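Local atomic coordinates of trans-isoprenyl diphosphate synthase (Caulobacter crescentus, PDB entry 3OYR), a protein that probably makes octaprenyl diphosphate, the precursor of the quinone side chain, by adding five isopentenyl units to farnesyl diphosphate. Residues A93-F96 with I97-T101; A159-V162 with I163-E167. One frame throughout, in Å; residues are numbered along the deposited sequence.

Contact 1 of 2, residues A93-F96 with I97-T101; sequences AVEF and IHTAT. With DMA (dimethylallyl diphosphate), chain D; DMA (dimethylallyl diphosphate), chain G.
Glu95 and His98 lie side by side on helix 87-109 of the largely helical isoprenoid synthase fold, on the helix that carries the aspartate-rich metal site further along. Glu95 OE2 comes 3.5 Å from CD2 of His98, at the edge of the imidazole and in its plane, with the carboxylate turned 61° from the ring. At the neighbouring ring atom, NE2 of His98 donates to O1B of the chain D dimethylallyl diphosphate, 2.8 Å away. His98 reaches the diphosphate because its CG stands anti to the backbone N (chi1 170°), which swings the ring out from the helix. Arg69 and Arg115 also hydrogen-bond to this ligand, as does the backbone N of Lys66, so that guanidinium groups and an amide gather round the anion. With an alanine here in place of the histidine, O1B would probably lose this donor and the Glu95 carboxylate the ring edge beside it. Beside the carboxylate, one water donates both to Glu95 OE2 (2.6 Å) and to Thr99 OG1 (2.8 Å), tying it to the next turn. Outside this turn, Arg67 and Arg115 make long, weak ion pairs with Glu95, while Phe96 packs on helix 126-147. Further on, Thr101 OG1 donates to His98 O; Thr101 OG1 also lies 3.4 Å from methyl C5 of the chain G dimethylallyl diphosphate. Glu95 O is gripped twice, from opposite faces of its plane: Thr99 N donates in the usual helical way, and Thr99 OG1 closes to 2.6 Å from 38° out of that plane.

Contact 2 of 2, residues A159-V162 with I163-E167; sequences ASRV and IAEGE
Ala159 O, Arg161 O and Val162 O accept from Ile163 N, Glu165 N and Gly166 N in regular i to i+4 helical bonds, while the bond from Ala164 N to Ser160 O, at 3.3 Å, is weak. On the flank of this helix Arg161 and Glu165, one turn apart, form a salt bridge, NH1 to OE2 at 3.1 Å. The guanidinium and carboxylate planes stand 82° apart, and NH1 comes to OE2 from above the carboxylate plane, a single-contact bridge in place of a flat two-pronged one. Arg161 CG stands anti to the backbone N (chi1 -178°) and the bend at chi2 sets CD 3.5 Å from Glu165 OE2; the further bend at chi3 turns the guanidinium so that NH1 faces OE2. Val162 CG2 sits over one guanidinium face, near its rim, 3.5 Å above the plane, and also meets Glu165 OE2 at 3.7 Å. Both charged groups have further partners on the second subunit: Arg161 NE is salt-bridged to Glu142 there, and Glu165 OE1 is hydrogen-bonded to Ser48. Ile163 lays CG1 3.3 Å from Ala159 O. Ser160 turns its OG back to Leu156 O within the same helix. Helix 150-173 thus pairs an i to i+4 salt bridge on its dimer-facing side with aliphatic packing on helices 87-109 and 181-206, an interface helix of the dimeric polyprenyl synthase fold.

Overall arrangement
Contact 1, on helix 87-109, comes before contact 2, on helix 150-173, along the chain; helix 126-147 lies between them in sequence. Their centres are 13 Å apart, and the two helices touch directly: Ile97 CD1 packs 3.7 Å from Ser160 OG, and Thr101 CG2 lies 4.1 Å from Ile163 CG2. Contact 1 faces the two bound dimethylallyl diphosphates, His98 at the diphosphate of one and Thr101 at the prenyl end of the other, with Asp105 and Asp109 of the calcium site further along its helix. In contact 2 the side chain of Ile163 lies about 5 Å from a bound dimethylallyl diphosphate, while the charged flank meets the second subunit. Together they join two adjacent helices, one lining the ligand pocket and the other reaching the second subunit.

Contact 1 of 2, residues A93-F96 with I97-T101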
ATOM      1  N   ALA B  93       9.045   9.586   3.980  1.00 25.51           N
ATOM      2  CA  ALA B  93       8.520   8.366   3.307  1.00 26.35           C
ATOM      3  C   ALA B  93       8.277   7.230   4.303  1.00 28.79           C
ATOM      4  O   ALA B  93       7.224   6.542   4.258  1.00 24.07           O
ATOM      5  CB  ALA B  93       9.474   7.902   2.211  1.00 25.65           C
ATOM      6  N   VAL B  94       9.225   7.070   5.233  1.00 23.91           N
ATOM      7  CA  VAL B  94       9.131   6.031   6.280  1.00 23.02           C
ATOM      8  C   VAL B  94       7.883   6.230   7.143  1.00 24.81           C
ATOM      9  O   VAL B  94       7.122   5.267   7.419  1.00 26.97           O
ATOM     10  CB  VAL B  94      10.437   6.039   7.131  1.00 31.89           C
ATOM     11  CG1 VAL B  94      10.267   5.313   8.425  1.00 29.45           C
ATOM     12  CG2 VAL B  94      11.556   5.438   6.350  1.00 25.89           C
ATOM     13  N   GLU B  95       7.640   7.479   7.551  1.00 24.98           N
ATOM     14  CA  GLU B  95       6.436   7.775   8.352  1.00 25.47           C
ATOM     15  C   GLU B  95       5.153   7.542   7.585  1.00 24.09           C
ATOM     16  O   GLU B  95       4.164   7.086   8.174  1.00 30.63           O
ATOM     17  CB  GLU B  95       6.458   9.198   8.949  1.00 23.87           C
ATOM     18  CG  GLU B  95       5.369   9.479  10.028  1.00 31.80           C
ATOM     19  CD  GLU B  95       5.442   8.571  11.271  1.00 29.63           C
ATOM     20  OE1 GLU B  95       6.476   7.933  11.539  1.00 32.46           O
ATOM     21  OE2 GLU B  95       4.455   8.507  12.014  1.00 29.70           O
ATOM     22  N   PHE B  96       5.140   7.892   6.300  1.00 23.83           N
ATOM     23  CA  PHE B  96       3.998   7.573   5.444  1.00 24.33           C
ATOM     24  C   PHE B  96       3.774   6.081   5.338  1.00 28.12           C
ATOM     25  O   PHE B  96       2.632   5.623   5.454  1.00 26.47           O
ATOM     26  CB  PHE B  96       4.142   8.152   4.030  1.00 27.01           C
ATOM     27  CG  PHE B  96       3.776   9.623   3.931  1.00 33.15           C
ATOM     28  CD1 PHE B  96       2.817  10.185   4.770  1.00 38.84           C
ATOM     29  CD2 PHE B  96       4.383  10.431   2.989  1.00 50.46           C
ATOM     30  CE1 PHE B  96       2.486  11.547   4.683  1.00 37.80           C
ATOM     31  CE2 PHE B  96       4.060  11.784   2.894  1.00 51.17           C
ATOM     32  CZ  PHE B  96       3.109  12.344   3.739  1.00 36.52           C
ATOM     33  N   ILE B  97       4.853   5.319   5.147  1.00 21.00           N
ATOM     34  CA  ILE B  97       4.705   3.859   5.099  1.00 23.97           C
ATOM     35  C   ILE B  97       4.115   3.348   6.408  1.00 25.83           C
ATOM     36  O   ILE B  97       3.135   2.599   6.396  1.00 28.03           O
ATOM     37  CB  ILE B  97       6.011   3.100   4.708  1.00 28.63           C
ATOM     38  CG1 ILE B  97       6.269   3.256   3.204  1.00 21.11           C
ATOM     39  CG2 ILE B  97       5.878   1.592   5.038  1.00 22.64           C
ATOM     40  CD1 ILE B  97       7.766   3.095   2.797  1.00 29.07           C
ATOM     41  N   HIS B  98       4.664   3.816   7.525  1.00 26.21           N
ATOM     42  CA  HIS B  98       4.149   3.466   8.841  1.00 27.28           C
ATOM     43  C   HIS B  98       2.655   3.841   8.984  1.00 24.02           C
ATOM     44  O   HIS B  98       1.834   3.004   9.383  1.00 28.77           O
ATOM     45  CB  HIS B  98       5.024   4.107   9.922  1.00 25.43           C
ATOM     46  CG  HIS B  98       4.463   4.018  11.308  1.00 25.15           C
ATOM     47  ND1 HIS B  98       4.198   2.817  11.930  1.00 26.04           N
ATOM     48  CD2 HIS B  98       4.175   4.982  12.216  1.00 31.76           C
ATOM     49  CE1 HIS B  98       3.737   3.044  13.148  1.00 33.52           C
ATOM     50  NE2 HIS B  98       3.713   4.349  13.348  1.00 31.77           N
ATOM     51  N   THR B  99       2.309   5.067   8.591  1.00 25.47           N
ATOM     52  CA  THR B  99       0.941   5.577   8.692  1.00 26.18           C
ATOM     53  C   THR B  99      -0.028   4.740   7.893  1.00 23.74           C
ATOM     54  O   THR B  99      -1.108   4.408   8.371  1.00 25.95           O
ATOM     55  CB  THR B  99       0.835   7.077   8.244  1.00 23.85           C
ATOM     56  OG1 THR B  99       1.780   7.866   8.985  1.00 26.23           O
ATOM     57  CG2 THR B  99      -0.571   7.601   8.495  1.00 31.59           C
ATOM     58  N   ALA B 100       0.372   4.399   6.672  1.00 26.95           N
ATOM     59  CA  ALA B 100      -0.420   3.531   5.813  1.00 26.28           C
ATOM     60  C   ALA B 100      -0.653   2.141   6.410  1.00 27.49           C
ATOM     61  O   ALA B 100      -1.764   1.586   6.297  1.00 26.43           O
ATOM     62  CB  ALA B 100       0.252   3.397   4.467  1.00 25.51           C
ATOM     63  N   THR B 101       0.386   1.574   7.029  1.00 21.60           N
ATOM     64  CA  THR B 101       0.260   0.238   7.620  1.00 27.92           C
ATOM     65  C   THR B 101      -0.684   0.276   8.815  1.00 24.29           C
ATOM     66  O   THR B 101      -1.398  -0.685   9.050  1.00 25.90           O
ATOM     67  CB  THR B 101       1.598  -0.351   8.123  1.00 29.55           C
ATOM     68  OG1 THR B 101       2.067   0.419   9.235  1.00 38.07           O
ATOM     69  CG2 THR B 101       2.645  -0.394   7.012  1.00 25.94           C
TER
HETATM   70  C1  DMA D 336       2.308   1.112  16.288  1.00 34.07           C
HETATM   71  O1  DMA D 336       3.523   1.873  16.248  1.00 31.76           O
HETATM   72  C2  DMA D 336       2.805   0.024  15.403  1.00 40.81           C
HETATM   73  C3  DMA D 336       3.354  -1.093  15.887  1.00 44.64           C
HETATM   74  C4  DMA D 336       3.399  -1.413  17.358  1.00 35.88           C
HETATM   75  C5  DMA D 336       3.908  -2.057  14.884  1.00 37.87           C
HETATM   76  PA  DMA D 336       3.994   2.983  17.306  1.00 35.52           P
HETATM   77  O1A DMA D 336       5.365   3.523  16.950  1.00 24.76           O
HETATM   78  O2A DMA D 336       3.850   2.408  18.687  1.00 32.14           O
HETATM   79  O3A DMA D 336       2.813   4.051  17.000  1.00 29.24           O
HETATM   80  PB  DMA D 336       2.877   5.674  16.927  1.00 31.19           P
HETATM   81  O1B DMA D 336       3.430   6.011  15.556  1.00 35.06           O
HETATM   82  O2B DMA D 336       1.387   5.910  17.048  1.00 34.15           O
HETATM   83  O3B DMA D 336       3.720   6.193  18.061  1.00 33.39           O
HETATM   84  C1  DMA G 339       1.415  -4.601  13.940  1.00 47.45           C
HETATM   85  O1  DMA G 339       1.422  -4.601  15.363  1.00 40.17           O
HETATM   86  C2  DMA G 339       0.881  -3.337  13.343  1.00 55.47           C
HETATM   87  C3  DMA G 339       1.441  -2.750  12.279  1.00 44.33           C
HETATM   88  C4  DMA G 339       2.647  -3.282  11.570  1.00 45.48           C
HETATM   89  C5  DMA G 339       0.807  -1.493  11.782  1.00 32.94           C
HETATM   90  PA  DMA G 339       0.110  -4.496  16.324  1.00 32.43           P
HETATM   91  O1A DMA G 339       0.567  -5.107  17.614  1.00 32.48           O
HETATM   92  O2A DMA G 339      -1.148  -4.978  15.654  1.00 42.31           O
HETATM   93  O3A DMA G 339       0.075  -2.888  16.490  1.00 35.46           O
HETATM   94  PB  DMA G 339      -1.060  -2.024  17.250  1.00 37.98           P
HETATM   95  O1B DMA G 339      -0.389  -0.679  17.159  1.00 33.11           O
HETATM   96  O2B DMA G 339      -1.171  -2.619  18.634  1.00 37.21           O
HETATM   97  O3B DMA G 339      -2.348  -2.181  16.474  1.00 33.63           O
HETATM   98  O   HOH W   1       1.956   9.112  11.485  1.00 34.16           O

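Contact 2 of 2, residues A159-V162 with I163-E167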
ATOM      1  N   ALA B 159      11.253  -3.620   2.573  1.00 31.98           N
ATOM      2  CA  ALA B 159      10.619  -3.537   3.908  1.00 25.02           C
ATOM      3  C   ALA B 159       9.104  -3.578   3.808  1.00 31.91           C
ATOM      4  O   ALA B 159       8.461  -4.287   4.569  1.00 26.05           O
ATOM      5  CB  ALA B 159      11.057  -2.305   4.655  1.00 26.28           C
ATOM      6  N   SER B 160       8.546  -2.858   2.840  1.00 31.78           N
ATOM      7  CA  SER B 160       7.097  -2.811   2.690  1.00 28.27           C
ATOM      8  C   SER B 160       6.493  -4.148   2.289  1.00 29.66           C
ATOM      9  O   SER B 160       5.375  -4.479   2.721  1.00 29.60           O
ATOM     10  CB  SER B 160       6.668  -1.751   1.684  1.00 23.38           C
ATOM     11  OG  SER B 160       7.173  -0.484   2.047  1.00 30.72           O
ATOM     12  N   ARG B 161       7.228  -4.914   1.485  1.00 21.81           N
ATOM     13  CA  ARG B 161       6.788  -6.232   1.066  1.00 24.81           C
ATOM     14  C   ARG B 161       6.790  -7.182   2.258  1.00 25.07           C
ATOM     15  O   ARG B 161       5.846  -7.949   2.451  1.00 28.81           O
ATOM     16  CB  ARG B 161       7.689  -6.738  -0.060  1.00 21.49           C
ATOM     17  CG  ARG B 161       7.318  -8.100  -0.647  1.00 27.72           C
ATOM     18  CD  ARG B 161       8.267  -9.178  -0.143  1.00 22.97           C
ATOM     19  NE  ARG B 161       9.661  -8.863  -0.486  1.00 32.04           N
ATOM     20  CZ  ARG B 161      10.716  -9.518  -0.018  1.00 31.65           C
ATOM     21  NH1 ARG B 161      10.558 -10.516   0.843  1.00 30.88           N
ATOM     22  NH2 ARG B 161      11.933  -9.165  -0.402  1.00 33.03           N
ATOM     23  N   VAL B 162       7.837  -7.075   3.062  1.00 23.41           N
ATOM     24  CA  VAL B 162       8.070  -7.926   4.213  1.00 24.97           C
ATOM     25  C   VAL B 162       7.028  -7.669   5.312  1.00 29.13           C
ATOM     26  O   VAL B 162       6.524  -8.612   5.938  1.00 27.88           O
ATOM     27  CB  VAL B 162       9.531  -7.770   4.683  1.00 29.48           C
ATOM     28  CG1 VAL B 162       9.733  -8.314   6.067  1.00 30.70           C
ATOM     29  CG2 VAL B 162      10.433  -8.524   3.739  1.00 26.70           C
ATOM     30  N   ILE B 163       6.657  -6.403   5.495  1.00 26.17           N
ATOM     31  CA  ILE B 163       5.525  -6.070   6.364  1.00 29.71           C
ATOM     32  C   ILE B 163       4.254  -6.802   5.952  1.00 28.61           C
ATOM     33  O   ILE B 163       3.608  -7.418   6.789  1.00 28.55           O
ATOM     34  CB  ILE B 163       5.273  -4.539   6.414  1.00 30.86           C
ATOM     35  CG1 ILE B 163       6.443  -3.852   7.119  1.00 31.99           C
ATOM     36  CG2 ILE B 163       3.983  -4.219   7.135  1.00 32.30           C
ATOM     37  CD1 ILE B 163       6.600  -2.392   6.769  1.00 30.41           C
ATOM     38  N   ALA B 164       3.903  -6.748   4.665  1.00 25.46           N
ATOM     39  CA  ALA B 164       2.693  -7.423   4.193  1.00 31.75           C
ATOM     40  C   ALA B 164       2.735  -8.937   4.440  1.00 31.89           C
ATOM     41  O   ALA B 164       1.737  -9.530   4.872  1.00 31.09           O
ATOM     42  CB  ALA B 164       2.464  -7.128   2.740  1.00 23.00           C
ATOM     43  N   GLU B 165       3.896  -9.539   4.193  1.00 23.89           N
ATOM     44  CA  GLU B 165       4.143 -10.962   4.421  1.00 25.31           C
ATOM     45  C   GLU B 165       3.955 -11.333   5.871  1.00 25.81           C
ATOM     46  O   GLU B 165       3.307 -12.335   6.180  1.00 32.82           O
ATOM     47  CB  GLU B 165       5.579 -11.327   4.018  1.00 29.40           C
ATOM     48  CG  GLU B 165       5.811 -11.337   2.527  1.00 31.88           C
ATOM     49  CD  GLU B 165       7.223 -11.797   2.157  1.00 32.56           C
ATOM     50  OE1 GLU B 165       7.342 -12.720   1.341  1.00 31.19           O
ATOM     51  OE2 GLU B 165       8.205 -11.240   2.677  1.00 37.65           O
ATOM     52  N   GLY B 166       4.515 -10.515   6.755  1.00 25.83           N
ATOM     53  CA  GLY B 166       4.371 -10.697   8.189  1.00 26.83           C
ATOM     54  C   GLY B 166       2.933 -10.590   8.634  1.00 27.84           C
ATOM     55  O   GLY B 166       2.506 -11.331   9.490  1.00 31.49           O
ATOM     56  N   GLU B 167       2.185  -9.669   8.040  1.00 27.15           N
ATOM     57  CA  GLU B 167       0.781  -9.487   8.401  1.00 29.36           C
ATOM     58  C   GLU B 167      -0.090 -10.643   7.918  1.00 29.87           C
ATOM     59  O   GLU B 167      -1.025 -11.066   8.611  1.00 31.08           O
ATOM     60  CB  GLU B 167       0.262  -8.179   7.815  1.00 34.27           C
ATOM     61  CG  GLU B 167       0.819  -6.898   8.491  1.00 38.26           C
ATOM     62  CD  GLU B 167      -0.023  -6.460   9.673  1.00 51.28           C
ATOM     63  OE1 GLU B 167      -0.017  -7.158  10.713  1.00 53.14           O
ATOM     64  OE2 GLU B 167      -0.689  -5.410   9.555  1.00 46.97           O
TER